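Local coordinates for putative uncharacterized protein (Chaetomium thermophilum, PDB 5NNP) that probably serves as the HYPK regulatory partner of an N-terminal acetyltransferase, bound here through its three-helix UBA domain, at residues 9-12 against 13-17. Residues are numbered along the deposited sequence; the frame is centred on the assembly and turned at random.
Sequences ADVN and LLVEE
Leu14 N donates to Asp10 O at 2.9 Å, one of four consecutive i to i+4 backbone hydrogen bonds that join residues 9-12 to 13-16 within helix 8-18. Leu13 N reaches Ala9 O over 2.9 Å, and Val15 N meets Val11 O at 3.0 Å. Glu16 N completes the run at Asn12 O, 3.1 Å away. The next bond of the series, from Glu17 N to Leu13 O, carries the same pattern on through residues 13-17.

A single apolar pair of side chains, again four residues apart, accompanies these bonds. With CG1 of Val15 anti to its own backbone N (chi1 164°), CG2 falls beside that N and faces back down the helix. There it lies 4.4 Å from Val11 CG1 in a loose methyl-methyl contact.

Helix 8-18 is the first of the three helices of the compact UBA fold, and this chain is the UBA-domain portion of a longer HYPK-like protein. Val11 packs on Lys22, Thr26 and Leu29 of helix 22-30, whereas Leu14 touches both Leu29 and Met40, the latter on helix 36-43.

One side of the helix meets the N-terminal acetyltransferase-like chain. Asp10 is buried, and its OD1 forms a salt bridge with Lys730 of that chain, while Leu13, which also touches Met40, packs on Ala728 of the same partner. Glu16 OE2 makes a long, weak ion pair with Lys688 of the acetyltransferase-like chain, and Glu17 packs on its Leu731.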
# COMPACT_ATOMS: atom_id res chain seq x y z
N ALA C 9 -13.79 41.07 6.02
CA ALA C 9 -14.34 40.89 4.67
C ALA C 9 -13.39 40.07 3.80
O ALA C 9 -13.83 39.28 2.98
CB ALA C 9 -14.64 42.23 4.02
N ASP C 10 -12.09 40.24 3.99
CA ASP C 10 -11.12 39.44 3.24
C ASP C 10 -11.23 37.96 3.61
O ASP C 10 -11.20 37.09 2.74
CB ASP C 10 -9.69 39.91 3.48
CG ASP C 10 -9.37 41.22 2.79
OD1 ASP C 10 -10.02 41.56 1.78
OD2 ASP C 10 -8.43 41.90 3.25
N VAL C 11 -11.36 37.70 4.91
CA VAL C 11 -11.49 36.34 5.41
C VAL C 11 -12.75 35.67 4.85
O VAL C 11 -12.72 34.49 4.49
CB VAL C 11 -11.53 36.33 6.96
CG1 VAL C 11 -11.95 34.96 7.48
CG2 VAL C 11 -10.19 36.74 7.53
N ASN C 12 -13.84 36.42 4.78
CA ASN C 12 -15.08 35.89 4.23
C ASN C 12 -15.00 35.70 2.72
O ASN C 12 -15.66 34.83 2.16
CB ASN C 12 -16.26 36.81 4.57
CG ASN C 12 -16.58 36.81 6.05
OD1 ASN C 12 -16.17 35.91 6.78
ND2 ASN C 12 -17.32 37.82 6.50
N LEU C 13 -14.17 36.52 2.08
CA LEU C 13 -13.98 36.41 0.64
C LEU C 13 -13.21 35.13 0.33
O LEU C 13 -13.62 34.36 -0.53
CB LEU C 13 -13.24 37.62 0.09
CG LEU C 13 -12.96 37.55 -1.41
CD1 LEU C 13 -14.21 37.81 -2.23
CD2 LEU C 13 -11.84 38.52 -1.80
N LEU C 14 -12.11 34.91 1.04
CA LEU C 14 -11.32 33.69 0.84
C LEU C 14 -12.12 32.44 1.20
O LEU C 14 -11.98 31.40 0.55
CB LEU C 14 -10.03 33.72 1.66
CG LEU C 14 -8.84 34.41 0.99
CD1 LEU C 14 -9.13 35.87 0.73
CD2 LEU C 14 -7.63 34.29 1.87
N VAL C 15 -12.96 32.54 2.23
CA VAL C 15 -13.78 31.41 2.65
C VAL C 15 -14.70 31.00 1.51
O VAL C 15 -14.76 29.84 1.13
CB VAL C 15 -14.60 31.71 3.92
CG1 VAL C 15 -15.70 30.68 4.10
CG2 VAL C 15 -13.71 31.72 5.15
N GLU C 16 -15.40 31.99 0.95
CA GLU C 16 -16.37 31.73 -0.10
C GLU C 16 -15.73 31.33 -1.44
O GLU C 16 -16.28 30.48 -2.16
CB GLU C 16 -17.26 32.96 -0.30
CG GLU C 16 -18.03 32.98 -1.60
CD GLU C 16 -19.23 32.04 -1.60
OE1 GLU C 16 -19.66 31.60 -0.51
OE2 GLU C 16 -19.75 31.75 -2.71
N GLU C 17 -14.60 31.92 -1.79
CA GLU C 17 -14.08 31.76 -3.15
C GLU C 17 -12.97 30.71 -3.24
O GLU C 17 -12.61 30.28 -4.33
CB GLU C 17 -13.57 33.10 -3.70
CG GLU C 17 -14.64 34.18 -3.88
CD GLU C 17 -15.67 33.84 -4.94
OE1 GLU C 17 -16.86 34.16 -4.74
OE2 GLU C 17 -15.30 33.26 -5.99